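Local coordinates for tRNA-splicing ligase RtcB (Thermus thermophilus, PDB 2EPG), which probably joins RNA ends bearing a 3'-phosphate or 2',3'-cyclic phosphate to 5'-hydroxyl RNA ends, using GTP and manganese, at residues 243-248 with 306-311; 314-319 with 331-336. One frame throughout, in Å; residues are numbered along the deposited sequence.

Contact 1 (243-248 with 306-311)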
loop_
_atom_site.group_PDB
_atom_site.type_symbol
_atom_site.label_atom_id
_atom_site.label_comp_id
_atom_site.label_asym_id
_atom_site.label_seq_id
_atom_site.Cartn_x
_atom_site.Cartn_y
_atom_site.Cartn_z
ATOM N N VAL A 243 -9.275 -13.328 2.838
ATOM C CA VAL A 243 -8.213 -13.173 3.807
ATOM C C VAL A 243 -7.393 -11.947 3.389
ATOM O O VAL A 243 -6.864 -11.894 2.283
ATOM C CB VAL A 243 -7.319 -14.432 3.848
ATOM C CG1 VAL A 243 -6.226 -14.264 4.917
ATOM C CG2 VAL A 243 -8.183 -15.676 4.131
ATOM N N LEU A 244 -7.297 -10.967 4.281
ATOM C CA LEU A 244 -6.552 -9.751 3.996
ATOM C C LEU A 244 -5.267 -9.725 4.821
ATOM O O LEU A 244 -5.306 -9.832 6.044
ATOM C CB LEU A 244 -7.421 -8.516 4.288
ATOM C CG LEU A 244 -6.866 -7.146 3.865
ATOM C CD1 LEU A 244 -8.022 -6.163 3.549
ATOM C CD2 LEU A 244 -5.979 -6.601 4.972
ATOM N N ILE A 245 -4.137 -9.587 4.127
ATOM C CA ILE A 245 -2.804 -9.555 4.744
ATOM C C ILE A 245 -2.242 -8.130 4.655
ATOM O O ILE A 245 -2.092 -7.574 3.568
ATOM C CB ILE A 245 -1.842 -10.509 4.002
ATOM C CG1 ILE A 245 -2.393 -11.938 4.044
ATOM C CG2 ILE A 245 -0.453 -10.441 4.627
ATOM C CD1 ILE A 245 -1.758 -12.886 2.994
ATOM N N HIS A 246 -1.933 -7.558 5.811
ATOM C CA HIS A 246 -1.422 -6.199 5.914
ATOM C C HIS A 246 -0.063 -6.224 6.584
ATOM O O HIS A 246 0.034 -6.503 7.787
ATOM C CB HIS A 246 -2.374 -5.356 6.759
ATOM C CG HIS A 246 -2.129 -3.881 6.662
ATOM N ND1 HIS A 246 -0.865 -3.336 6.586
ATOM C CD2 HIS A 246 -2.988 -2.835 6.648
ATOM C CE1 HIS A 246 -0.958 -2.019 6.524
ATOM N NE2 HIS A 246 -2.235 -1.690 6.559
ATOM N N THR A 247 0.979 -5.955 5.803
ATOM C CA THR A 247 2.335 -5.923 6.313
ATOM C C THR A 247 3.291 -5.385 5.239
ATOM O O THR A 247 2.899 -5.214 4.065
ATOM C CB THR A 247 2.802 -7.316 6.794
ATOM O OG1 THR A 247 4.081 -7.185 7.423
ATOM C CG2 THR A 247 2.909 -8.297 5.618
ATOM N N GLY A 248 4.534 -5.116 5.641
ATOM C CA GLY A 248 5.500 -4.552 4.713
ATOM C C GLY A 248 6.895 -5.144 4.660
ATOM O O GLY A 248 7.065 -6.366 4.693
ATOM N N ALA A 306 7.625 -10.248 -1.267
ATOM C CA ALA A 306 7.927 -11.649 -0.952
ATOM C C ALA A 306 7.367 -12.048 0.387
ATOM O O ALA A 306 6.895 -13.170 0.574
ATOM C CB ALA A 306 9.432 -11.877 -0.969
ATOM N N ASN A 307 7.431 -11.125 1.330
ATOM C CA ASN A 307 6.917 -11.377 2.663
ATOM C C ASN A 307 5.416 -11.692 2.619
ATOM O O ASN A 307 4.944 -12.613 3.297
ATOM C CB ASN A 307 7.169 -10.157 3.557
ATOM C CG ASN A 307 6.783 -10.417 4.994
ATOM O OD1 ASN A 307 7.093 -11.473 5.536
ATOM N ND2 ASN A 307 6.116 -9.456 5.624
ATOM N N ARG A 308 4.661 -10.915 1.842
ATOM C CA ARG A 308 3.228 -11.150 1.748
ATOM C C ARG A 308 2.980 -12.457 0.989
ATOM O O ARG A 308 2.062 -13.211 1.316
ATOM C CB ARG A 308 2.529 -9.967 1.061
ATOM C CG ARG A 308 2.508 -8.694 1.926
ATOM C CD ARG A 308 1.479 -7.660 1.448
ATOM N NE ARG A 308 1.827 -7.008 0.184
ATOM C CZ ARG A 308 2.526 -5.882 0.077
ATOM N NH1 ARG A 308 2.777 -5.377 -1.117
ATOM N NH2 ARG A 308 2.981 -5.257 1.159
ATOM N N GLN A 309 3.801 -12.728 -0.021
ATOM C CA GLN A 309 3.654 -13.951 -0.779
ATOM C C GLN A 309 3.853 -15.148 0.155
ATOM O O GLN A 309 3.078 -16.105 0.104
ATOM C CB GLN A 309 4.677 -14.005 -1.922
ATOM C CG GLN A 309 4.656 -15.314 -2.718
ATOM C CD GLN A 309 3.323 -15.554 -3.454
ATOM O OE1 GLN A 309 2.778 -14.650 -4.089
ATOM N NE2 GLN A 309 2.818 -16.776 -3.381
ATOM N N LEU A 310 4.863 -15.078 1.028
ATOM C CA LEU A 310 5.148 -16.181 1.952
ATOM C C LEU A 310 4.002 -16.376 2.916
ATOM O O LEU A 310 3.583 -17.495 3.182
ATOM C CB LEU A 310 6.432 -15.924 2.769
ATOM C CG LEU A 310 7.486 -17.046 2.853
ATOM C CD1 LEU A 310 8.406 -16.818 4.064
ATOM C CD2 LEU A 310 6.823 -18.414 2.942
ATOM N N ILE A 311 3.496 -15.279 3.457
ATOM C CA ILE A 311 2.387 -15.363 4.395
ATOM C C ILE A 311 1.180 -16.006 3.719
ATOM O O ILE A 311 0.491 -16.831 4.315
ATOM C CB ILE A 311 2.024 -13.965 4.939
ATOM C CG1 ILE A 311 3.193 -13.433 5.785
ATOM C CG2 ILE A 311 0.752 -14.040 5.804
ATOM C CD1 ILE A 311 3.057 -11.986 6.221
#
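Strand 240-247 of the RtcB fold, paired with strands 110-119 and 216-225, runs into the predicted manganese site here, and the long helix 288-321 packs against it. The short axes of 243-247 and 306-311 pass 9.2 Å apart and run roughly antiparallel, at 144°. His246, a predicted ligand of the second manganese, points away from the helix. Ile245, one residue earlier, points toward it. The helix thus packs on the side of the strand away from the predicted manganese ligand. The two isoleucines lie alongside each other, pointing opposite ways, with Ile245 CD1 3.9 Å from Ile311 CG2. Further along, Thr247 has OG1 anti to the backbone N, which leaves CG2 facing the helix. Thr247 CG2 lies 3.7 Å from both Ile311 CD1 and Arg308 CG. Thr247 OG1 is hydrogen-bonded to Leu210 O. Asn307 crosses Thr247 at about a right angle. Its OD1 accepts from Gly208 N and its ND2 donates to Thr209 O. Asn307 ND2 also makes a weak, 3.4 Å bond to Gly248 O. The Arg308 chain bends at chi3 (-71°), which turns the guanidinium toward the strand end. There Arg308 NH2 donates to two backbone oxygens, Asn108 O and Thr247 O. The bond from Arg308 NH2 to Thr247 O is 2.9 Å long and bent, with the oxygen only 5° out of the guanidinium plane.

Contact 2 (314-319 with 331-336)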
loop_
_atom_site.group_PDB
_atom_site.type_symbol
_atom_site.label_atom_id
_atom_site.label_comp_id
_atom_site.label_asym_id
_atom_site.label_seq_id
_atom_site.Cartn_x
_atom_site.Cartn_y
_atom_site.Cartn_z
ATOM N N PHE A 314 1.507 -19.684 3.737
ATOM C CA PHE A 314 1.181 -20.225 5.051
ATOM C C PHE A 314 -0.319 -20.180 5.316
ATOM O O PHE A 314 -0.842 -21.025 6.024
ATOM C CB PHE A 314 1.887 -19.444 6.185
ATOM C CG PHE A 314 3.392 -19.454 6.106
ATOM C CD1 PHE A 314 4.076 -20.511 5.499
ATOM C CD2 PHE A 314 4.133 -18.418 6.677
ATOM C CE1 PHE A 314 5.480 -20.536 5.461
ATOM C CE2 PHE A 314 5.533 -18.429 6.652
ATOM C CZ PHE A 314 6.210 -19.495 6.038
ATOM N N VAL A 315 -1.010 -19.176 4.778
ATOM C CA VAL A 315 -2.439 -19.083 4.998
ATOM C C VAL A 315 -3.088 -20.289 4.330
ATOM O O VAL A 315 -3.949 -20.948 4.918
ATOM C CB VAL A 315 -3.024 -17.773 4.427
ATOM C CG1 VAL A 315 -4.551 -17.866 4.327
ATOM C CG2 VAL A 315 -2.632 -16.597 5.329
ATOM N N ARG A 316 -2.672 -20.588 3.106
ATOM C CA ARG A 316 -3.221 -21.741 2.427
ATOM C C ARG A 316 -2.954 -22.985 3.279
ATOM O O ARG A 316 -3.842 -23.818 3.433
ATOM C CB ARG A 316 -2.598 -21.882 1.035
ATOM C CG ARG A 316 -3.103 -20.818 0.058
ATOM C CD ARG A 316 -2.279 -20.722 -1.211
ATOM N NE ARG A 316 -2.869 -19.766 -2.154
ATOM C CZ ARG A 316 -2.175 -19.117 -3.075
ATOM N NH1 ARG A 316 -2.780 -18.266 -3.896
ATOM N NH2 ARG A 316 -0.862 -19.311 -3.169
ATOM N N GLU A 317 -1.753 -23.092 3.858
ATOM C CA GLU A 317 -1.411 -24.252 4.685
ATOM C C GLU A 317 -2.311 -24.350 5.909
ATOM O O GLU A 317 -2.646 -25.443 6.361
ATOM C CB GLU A 317 0.050 -24.204 5.135
ATOM C CG GLU A 317 1.053 -24.235 3.986
ATOM C CD GLU A 317 2.502 -24.284 4.469
ATOM O OE1 GLU A 317 2.798 -23.662 5.517
ATOM O OE2 GLU A 317 3.335 -24.930 3.791
ATOM N N ALA A 318 -2.711 -23.210 6.447
ATOM C CA ALA A 318 -3.583 -23.226 7.604
ATOM C C ALA A 318 -4.987 -23.713 7.234
ATOM O O ALA A 318 -5.590 -24.478 7.981
ATOM C CB ALA A 318 -3.648 -21.841 8.231
ATOM N N PHE A 319 -5.513 -23.296 6.083
ATOM C CA PHE A 319 -6.856 -23.740 5.704
ATOM C C PHE A 319 -6.852 -25.249 5.508
ATOM O O PHE A 319 -7.735 -25.954 5.995
ATOM C CB PHE A 319 -7.329 -23.050 4.418
ATOM C CG PHE A 319 -7.968 -21.698 4.645
ATOM C CD1 PHE A 319 -9.325 -21.509 4.404
ATOM C CD2 PHE A 319 -7.213 -20.615 5.088
ATOM C CE1 PHE A 319 -9.931 -20.250 4.598
ATOM C CE2 PHE A 319 -7.807 -19.358 5.287
ATOM C CZ PHE A 319 -9.166 -19.179 5.040
ATOM N N LEU A 331 -8.074 -20.618 -2.527
ATOM C CA LEU A 331 -7.563 -19.296 -2.162
ATOM C C LEU A 331 -6.657 -18.667 -3.228
ATOM O O LEU A 331 -5.472 -18.978 -3.326
ATOM C CB LEU A 331 -6.816 -19.383 -0.830
ATOM C CG LEU A 331 -7.729 -19.402 0.402
ATOM C CD1 LEU A 331 -7.021 -20.053 1.594
ATOM C CD2 LEU A 331 -8.148 -17.964 0.722
ATOM N N ARG A 332 -7.217 -17.774 -4.031
ATOM C CA ARG A 332 -6.431 -17.141 -5.075
ATOM C C ARG A 332 -6.134 -15.708 -4.705
ATOM O O ARG A 332 -6.858 -15.114 -3.906
ATOM C CB ARG A 332 -7.187 -17.154 -6.406
ATOM C CG ARG A 332 -7.652 -18.527 -6.864
ATOM C CD ARG A 332 -8.344 -18.411 -8.209
ATOM N NE ARG A 332 -9.138 -19.588 -8.543
ATOM C CZ ARG A 332 -9.937 -19.657 -9.607
ATOM N NH1 ARG A 332 -10.636 -20.764 -9.849
ATOM N NH2 ARG A 332 -10.034 -18.611 -10.430
ATOM N N VAL A 333 -5.069 -15.160 -5.287
ATOM C CA VAL A 333 -4.719 -13.775 -5.048
ATOM C C VAL A 333 -5.660 -12.918 -5.912
ATOM O O VAL A 333 -5.638 -13.011 -7.142
ATOM C CB VAL A 333 -3.258 -13.490 -5.460
ATOM C CG1 VAL A 333 -2.951 -12.009 -5.297
ATOM C CG2 VAL A 333 -2.287 -14.349 -4.592
ATOM N N LEU A 334 -6.513 -12.126 -5.269
ATOM C CA LEU A 334 -7.408 -11.239 -6.001
ATOM C C LEU A 334 -6.497 -10.104 -6.463
ATOM O O LEU A 334 -6.430 -9.783 -7.654
ATOM C CB LEU A 334 -8.520 -10.740 -5.077
ATOM C CG LEU A 334 -9.642 -9.942 -5.751
ATOM C CD1 LEU A 334 -10.908 -10.064 -4.921
ATOM C CD2 LEU A 334 -9.212 -8.480 -5.923
ATOM N N TYR A 335 -5.786 -9.501 -5.515
ATOM C CA TYR A 335 -4.799 -8.466 -5.852
ATOM C C TYR A 335 -3.848 -8.244 -4.675
ATOM O O TYR A 335 -4.099 -8.704 -3.561
ATOM C CB TYR A 335 -5.465 -7.127 -6.225
ATOM C CG TYR A 335 -4.599 -6.314 -7.153
ATOM C CD1 TYR A 335 -4.185 -6.840 -8.376
ATOM C CD2 TYR A 335 -4.175 -5.035 -6.819
ATOM C CE1 TYR A 335 -3.364 -6.104 -9.233
ATOM C CE2 TYR A 335 -3.368 -4.301 -7.678
ATOM C CZ TYR A 335 -2.968 -4.849 -8.882
ATOM O OH TYR A 335 -2.164 -4.129 -9.738
ATOM N N ASP A 336 -2.758 -7.533 -4.932
ATOM C CA ASP A 336 -1.776 -7.205 -3.906
ATOM C C ASP A 336 -1.135 -5.883 -4.342
ATOM O O ASP A 336 -0.615 -5.781 -5.455
ATOM C CB ASP A 336 -0.743 -8.346 -3.801
ATOM C CG ASP A 336 0.400 -8.040 -2.823
ATOM O OD1 ASP A 336 0.746 -8.934 -2.022
ATOM O OD2 ASP A 336 0.973 -6.926 -2.868
#
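Helix 288-321 is joined to strand 332-347 by a short helical connection, and this contact packs the end of that helix against the start of the strand in the RtcB fold. Arg316 spans the gap. From CB its CG lies anti to the carbonyl carbon, and the chain is extended from CG to NE. Arg316 CG passes Leu331 CB at 4.1 Å. At the tip, two nitrogens grip one acceptor side-on: Arg316 NE lies 3.0 Å and Arg316 NH1 2.8 Å from Leu331 O, both bonds bent. Both donors lie in the carbonyl plane. Arg316 NH1 also lies 4.0 Å from Val333 CG2. NH2 forms a salt bridge with Asp177, and the guanidinium makes a cation-pi contact with Tyr174. An alanine here would remove both bonds to Leu331 O and the link to Asp177, and would probably leave the start of the strand less firmly tied to the helix. The Leu331 side chain points toward the helix. It crosses Phe319 at about a right angle. Val315 CG1 lies 4.3 Å from Leu331 CD1. Leu331 CD1 stands over one face of the Phe319 ring in a CH-pi contact, 3.6 Å from the centroid and 15° off the ring normal.

Overall arrangement
Contact 1 and contact 2 lie about 9 Å apart, centre to centre. Both use helix 288-321, contact 2 further toward its C-terminal end. Contact 1 is complete in the sequence before contact 2 begins. Strands 240-247 and 332-347 each pair antiparallel with strand 110-119, so the helix packs on two strands that share a neighbour. Val243 bridges the two contacts, its methyls packing on Val315, Phe319 and Leu331. A salt bridge from Arg308 NH1 to Asp336 OD2, 3.0 Å, also joins them. One helix thus backs the strand carrying a predicted manganese ligand and the start of strand 332-347.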